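Local structure of L-ornithine N(5)-monooxygenase (Pseudomonas aeruginosa, 3S5W) at residues 45-59 with 436-448. The protein hydroxylates the side-chain nitrogen of L-ornithine with FAD, NADPH and molecular oxygen, the first step towards the hydroxamate groups of the siderophore pyoverdin. Residues are numbered along the deposited sequence; the frame is centred on the assembly and turned at random.
Sequences LAIALQERAQAQGAL and AEEISGSLYQHLK. With PO4 (phosphate ion), chain G.
Leu49 CD2 lies 3.6 Å from Ser440 CB and also meets Leu443 and Tyr444, while Ala48 CB and Ala436 CB touch at 3.7 Å; with Ala48, Ala436 and Ser440 at the interface, the segment axes come within 8.4 Å and cross at -54°. Tyr444 wedges its ring between Gln56 and Leu59. Leu59 CD1 makes a CH-pi contact over one face, 4.0 Å from the ring centroid, and the Gln56 amide lies over the opposite face, offset toward the rim, its plane turned 32°. At the ring edge, Tyr444 OH donates to Gly57 O (2.7 Å), tying the turn after helix 45-56 to the other helix; water 3 links the same hydroxyl to Leu59 N. Extended from CG to NE, Arg52 lays its guanidinium face over Gly441 CA. Arg52 NE donates nearly in plane to Ser440 OG (2.9 Å), as does Arg52 NH1 to Gln56 OE1. The bond from Arg52 NH2 to Glu437 O (3.0 Å) is tilted; together the three probably fix the group's rotation. Ser440 OG in turn donates to Ala436 O. Leu49 and Leu443 touch Leu33 of strand 30-36, and Leu45 and Leu443 reach Val185 and Ala183 of its parallel neighbour 183-186, packing consistent with the Rossmann-like FAD-binding fold of flavoprotein monooxygenases.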
loop_
_atom_site.group_PDB
_atom_site.type_symbol
_atom_site.label_atom_id
_atom_site.label_comp_id
_atom_site.label_asym_id
_atom_site.label_seq_id
_atom_site.Cartn_x
_atom_site.Cartn_y
_atom_site.Cartn_z
ATOM N N LEU A 45 -1.736 -7.737 -13.202
ATOM C CA LEU A 45 -2.714 -8.709 -13.687
ATOM C C LEU A 45 -3.190 -8.441 -15.149
ATOM O O LEU A 45 -3.259 -9.384 -15.944
ATOM C CB LEU A 45 -3.901 -8.790 -12.731
ATOM C CG LEU A 45 -5.028 -9.767 -13.126
ATOM C CD1 LEU A 45 -4.473 -11.195 -13.214
ATOM C CD2 LEU A 45 -6.078 -9.676 -12.035
ATOM N N ALA A 46 -3.479 -7.188 -15.496
ATOM C CA ALA A 46 -3.871 -6.808 -16.862
ATOM C C ALA A 46 -2.785 -7.208 -17.877
ATOM O O ALA A 46 -3.079 -7.704 -18.999
ATOM C CB ALA A 46 -4.123 -5.276 -16.942
ATOM N N ILE A 47 -1.527 -6.991 -17.491
ATOM C CA ILE A 47 -0.397 -7.418 -18.330
ATOM C C ILE A 47 -0.377 -8.933 -18.518
ATOM O O ILE A 47 -0.220 -9.431 -19.650
ATOM C CB ILE A 47 0.971 -6.968 -17.743
ATOM C CG1 ILE A 47 1.043 -5.452 -17.669
ATOM C CG2 ILE A 47 2.135 -7.554 -18.553
ATOM C CD1 ILE A 47 2.188 -4.936 -16.761
ATOM N N ALA A 48 -0.520 -9.671 -17.422
ATOM C CA ALA A 48 -0.440 -11.127 -17.500
ATOM C C ALA A 48 -1.616 -11.699 -18.329
ATOM O O ALA A 48 -1.439 -12.672 -19.095
ATOM C CB ALA A 48 -0.424 -11.718 -16.131
ATOM N N LEU A 49 -2.784 -11.073 -18.191
ATOM C CA LEU A 49 -3.971 -11.426 -19.011
ATOM C C LEU A 49 -3.717 -11.192 -20.483
ATOM O O LEU A 49 -4.024 -12.067 -21.304
ATOM C CB LEU A 49 -5.232 -10.666 -18.569
ATOM C CG LEU A 49 -5.807 -11.027 -17.203
ATOM C CD1 LEU A 49 -6.857 -10.006 -16.757
ATOM C CD2 LEU A 49 -6.331 -12.446 -17.163
ATOM N N GLN A 50 -3.134 -10.036 -20.811
ATOM C CA GLN A 50 -2.752 -9.700 -22.193
ATOM C C GLN A 50 -1.742 -10.691 -22.814
ATOM O O GLN A 50 -1.848 -11.010 -24.018
ATOM C CB GLN A 50 -2.261 -8.246 -22.313
ATOM C CG GLN A 50 -1.685 -7.899 -23.685
ATOM C CD GLN A 50 -1.269 -6.450 -23.812
ATOM O OE1 GLN A 50 -2.005 -5.629 -24.365
ATOM N NE2 GLN A 50 -0.093 -6.120 -23.294
ATOM N N GLU A 51 -0.779 -11.180 -22.008
ATOM C CA GLU A 51 0.175 -12.215 -22.474
ATOM C C GLU A 51 -0.479 -13.541 -22.817
ATOM O O GLU A 51 -0.022 -14.234 -23.720
ATOM C CB GLU A 51 1.298 -12.488 -21.445
ATOM C CG GLU A 51 2.146 -11.245 -21.133
ATOM C CD GLU A 51 3.351 -11.503 -20.181
ATOM O OE1 GLU A 51 3.467 -12.614 -19.603
ATOM O OE2 GLU A 51 4.180 -10.565 -20.027
ATOM N N ARG A 52 -1.529 -13.891 -22.084
ATOM C CA ARG A 52 -2.242 -15.144 -22.284
ATOM C C ARG A 52 -3.254 -15.104 -23.438
ATOM O O ARG A 52 -3.645 -16.159 -23.943
ATOM C CB ARG A 52 -2.955 -15.546 -21.000
ATOM C CG ARG A 52 -2.050 -15.960 -19.858
ATOM C CD ARG A 52 -2.851 -16.390 -18.650
ATOM N NE ARG A 52 -2.012 -16.896 -17.552
ATOM C CZ ARG A 52 -1.530 -18.136 -17.447
ATOM N NH1 ARG A 52 -1.791 -19.042 -18.374
ATOM N NH2 ARG A 52 -0.789 -18.482 -16.393
ATOM N N ALA A 53 -3.648 -13.895 -23.846
ATOM C CA ALA A 53 -4.738 -13.658 -24.794
ATOM C C ALA A 53 -4.551 -14.339 -26.153
ATOM O O ALA A 53 -5.486 -14.974 -26.643
ATOM C CB ALA A 53 -5.002 -12.156 -24.967
ATOM N N GLN A 54 -3.361 -14.236 -26.752
ATOM C CA GLN A 54 -3.138 -14.884 -28.059
ATOM C C GLN A 54 -3.363 -16.399 -28.010
ATOM O O GLN A 54 -4.150 -16.933 -28.794
ATOM C CB GLN A 54 -1.778 -14.539 -28.666
ATOM C CG GLN A 54 -1.886 -14.243 -30.181
ATOM C CD GLN A 54 -0.666 -14.672 -30.979
ATOM O OE1 GLN A 54 0.315 -15.185 -30.427
ATOM N NE2 GLN A 54 -0.722 -14.462 -32.293
ATOM N N ALA A 55 -2.734 -17.079 -27.055
ATOM C CA ALA A 55 -2.858 -18.527 -26.965
ATOM C C ALA A 55 -4.187 -19.022 -26.391
ATOM O O ALA A 55 -4.623 -20.113 -26.741
ATOM C CB ALA A 55 -1.695 -19.125 -26.198
ATOM N N GLN A 56 -4.822 -18.243 -25.510
ATOM C CA GLN A 56 -6.026 -18.709 -24.793
ATOM C C GLN A 56 -7.300 -17.883 -25.040
ATOM O O GLN A 56 -8.335 -18.179 -24.452
ATOM C CB GLN A 56 -5.752 -18.815 -23.284
ATOM C CG GLN A 56 -4.581 -19.699 -22.914
ATOM C CD GLN A 56 -4.197 -19.616 -21.438
ATOM O OE1 GLN A 56 -3.208 -18.962 -21.080
ATOM N NE2 GLN A 56 -4.963 -20.275 -20.583
ATOM N N GLY A 57 -7.225 -16.870 -25.896
ATOM C CA GLY A 57 -8.356 -15.985 -26.212
ATOM C C GLY A 57 -8.450 -14.752 -25.321
ATOM O O GLY A 57 -8.292 -14.854 -24.109
ATOM N N ALA A 58 -8.692 -13.586 -25.912
ATOM C CA ALA A 58 -8.848 -12.346 -25.146
ATOM C C ALA A 58 -10.103 -12.429 -24.290
ATOM O O ALA A 58 -11.135 -12.918 -24.756
ATOM C CB ALA A 58 -8.920 -11.150 -26.067
ATOM N N LEU A 59 -10.017 -11.983 -23.039
ATOM C CA LEU A 59 -11.193 -11.928 -22.154
ATOM C C LEU A 59 -11.794 -10.533 -22.158
ATOM O O LEU A 59 -11.151 -9.581 -22.598
ATOM C CB LEU A 59 -10.850 -12.361 -20.722
ATOM C CG LEU A 59 -10.429 -13.811 -20.467
ATOM C CD1 LEU A 59 -9.966 -13.984 -19.036
ATOM C CD2 LEU A 59 -11.538 -14.823 -20.790
ATOM N N ALA A 436 0.455 -12.358 -10.673
ATOM C CA ALA A 436 -0.354 -12.053 -11.846
ATOM C C ALA A 436 -0.480 -13.286 -12.754
ATOM O O ALA A 436 -1.566 -13.576 -13.272
ATOM C CB ALA A 436 0.261 -10.900 -12.627
ATOM N N GLU A 437 0.633 -13.991 -12.955
ATOM C CA GLU A 437 0.632 -15.209 -13.772
ATOM C C GLU A 437 -0.234 -16.278 -13.097
ATOM O O GLU A 437 -0.968 -17.014 -13.767
ATOM C CB GLU A 437 2.046 -15.744 -13.941
ATOM C CG GLU A 437 2.114 -17.057 -14.722
ATOM C CD GLU A 437 3.502 -17.322 -15.273
ATOM O OE1 GLU A 437 4.438 -17.467 -14.465
ATOM O OE2 GLU A 437 3.650 -17.374 -16.516
ATOM N N GLU A 438 -0.177 -16.343 -11.773
ATOM C CA GLU A 438 -0.940 -17.351 -11.041
ATOM C C GLU A 438 -2.464 -17.084 -11.049
ATOM O O GLU A 438 -3.263 -18.002 -11.314
ATOM C CB GLU A 438 -0.423 -17.495 -9.622
ATOM C CG GLU A 438 0.999 -18.124 -9.565
ATOM C CD GLU A 438 1.603 -18.113 -8.160
ATOM O OE1 GLU A 438 1.048 -17.432 -7.268
ATOM O OE2 GLU A 438 2.642 -18.777 -7.947
ATOM N N ILE A 439 -2.856 -15.843 -10.778
ATOM C CA ILE A 439 -4.279 -15.476 -10.816
ATOM C C ILE A 439 -4.831 -15.556 -12.250
ATOM O O ILE A 439 -5.927 -16.087 -12.456
ATOM C CB ILE A 439 -4.524 -14.094 -10.206
ATOM C CG1 ILE A 439 -4.154 -14.101 -8.720
ATOM C CG2 ILE A 439 -5.991 -13.673 -10.409
ATOM C CD1 ILE A 439 -4.178 -12.746 -8.079
ATOM N N SER A 440 -4.080 -15.048 -13.234
ATOM C CA SER A 440 -4.548 -15.086 -14.615
ATOM C C SER A 440 -4.717 -16.546 -15.118
ATOM O O SER A 440 -5.712 -16.847 -15.790
ATOM C CB SER A 440 -3.708 -14.225 -15.562
ATOM O OG SER A 440 -2.408 -14.744 -15.695
ATOM N N GLY A 441 -3.784 -17.423 -14.750
ATOM C CA GLY A 441 -3.877 -18.868 -15.039
ATOM C C GLY A 441 -5.111 -19.513 -14.425
ATOM O O GLY A 441 -5.858 -20.248 -15.100
ATOM N N SER A 442 -5.317 -19.268 -13.142
ATOM C CA SER A 442 -6.471 -19.798 -12.440
ATOM C C SER A 442 -7.784 -19.296 -13.088
ATOM O O SER A 442 -8.730 -20.069 -13.262
ATOM C CB SER A 442 -6.413 -19.387 -10.982
ATOM O OG SER A 442 -7.590 -19.763 -10.285
ATOM N N LEU A 443 -7.835 -18.006 -13.415
ATOM C CA LEU A 443 -9.027 -17.393 -14.000
ATOM C C LEU A 443 -9.398 -18.044 -15.322
ATOM O O LEU A 443 -10.574 -18.393 -15.516
ATOM C CB LEU A 443 -8.851 -15.884 -14.178
ATOM C CG LEU A 443 -10.000 -15.109 -14.834
ATOM C CD1 LEU A 443 -11.281 -15.224 -14.006
ATOM C CD2 LEU A 443 -9.637 -13.652 -15.022
ATOM N N TYR A 444 -8.413 -18.209 -16.216
ATOM C CA TYR A 444 -8.654 -18.906 -17.491
ATOM C C TYR A 444 -9.126 -20.336 -17.258
ATOM O O TYR A 444 -10.044 -20.790 -17.936
ATOM C CB TYR A 444 -7.423 -18.913 -18.403
ATOM C CG TYR A 444 -7.314 -17.720 -19.322
ATOM C CD1 TYR A 444 -8.012 -17.679 -20.538
ATOM C CD2 TYR A 444 -6.510 -16.639 -18.987
ATOM C CE1 TYR A 444 -7.902 -16.591 -21.389
ATOM C CE2 TYR A 444 -6.397 -15.542 -19.818
ATOM C CZ TYR A 444 -7.089 -15.516 -21.023
ATOM O OH TYR A 444 -6.960 -14.424 -21.844
ATOM N N GLN A 445 -8.509 -21.030 -16.306
ATOM C CA GLN A 445 -8.919 -22.387 -15.947
ATOM C C GLN A 445 -10.375 -22.418 -15.459
ATOM O O GLN A 445 -11.137 -23.312 -15.839
ATOM C CB GLN A 445 -7.956 -22.986 -14.908
ATOM C CG GLN A 445 -8.239 -24.441 -14.465
ATOM C CD GLN A 445 -8.281 -25.456 -15.628
ATOM O OE1 GLN A 445 -7.478 -25.394 -16.568
ATOM N NE2 GLN A 445 -9.230 -26.388 -15.560
ATOM N N HIS A 446 -10.760 -21.444 -14.635
ATOM C CA HIS A 446 -12.135 -21.351 -14.159
ATOM C C HIS A 446 -13.142 -21.026 -15.276
ATOM O O HIS A 446 -14.223 -21.616 -15.324
ATOM C CB HIS A 446 -12.267 -20.331 -13.029
ATOM C CG HIS A 446 -13.686 -19.974 -12.710
ATOM N ND1 HIS A 446 -14.487 -20.755 -11.906
ATOM C CD2 HIS A 446 -14.457 -18.931 -13.106
ATOM C CE1 HIS A 446 -15.686 -20.206 -11.813
ATOM N NE2 HIS A 446 -15.695 -19.099 -12.532
ATOM N N LEU A 447 -12.787 -20.086 -16.147
ATOM C CA LEU A 447 -13.666 -19.643 -17.233
ATOM C C LEU A 447 -13.739 -20.602 -18.439
ATOM O O LEU A 447 -14.645 -20.474 -19.264
ATOM C CB LEU A 447 -13.298 -18.227 -17.688
ATOM C CG LEU A 447 -13.498 -17.071 -16.691
ATOM C CD1 LEU A 447 -12.959 -15.766 -17.263
ATOM C CD2 LEU A 447 -14.961 -16.903 -16.292
ATOM N N LYS A 448 -12.793 -21.545 -18.536
ATOM C CA LYS A 448 -12.799 -22.584 -19.585
ATOM C C LYS A 448 -14.087 -23.422 -19.563
ATOM O O LYS A 448 -14.395 -24.062 -18.559
ATOM C CB LYS A 448 -11.585 -23.512 -19.449
ATOM C CG LYS A 448 -11.422 -24.471 -20.613
ATOM C CD LYS A 448 -10.185 -25.320 -20.457
ATOM C CE LYS A 448 -9.893 -26.074 -21.737
ATOM N NZ LYS A 448 -8.588 -26.775 -21.638
HETATM P P PO4 G . -14.735 -23.856 -10.210
HETATM O O1 PO4 G . -13.591 -23.107 -10.873
HETATM O O2 PO4 G . -15.872 -22.892 -9.925
HETATM O O3 PO4 G . -15.198 -24.952 -11.140
HETATM O O4 PO4 G . -14.276 -24.488 -8.912
HETATM O O HOH W 1 0.269 -14.743 -17.525
HETATM O O HOH W 2 -4.986 -20.946 -17.648
HETATM O O HOH W 3 -7.534 -11.507 -21.763
#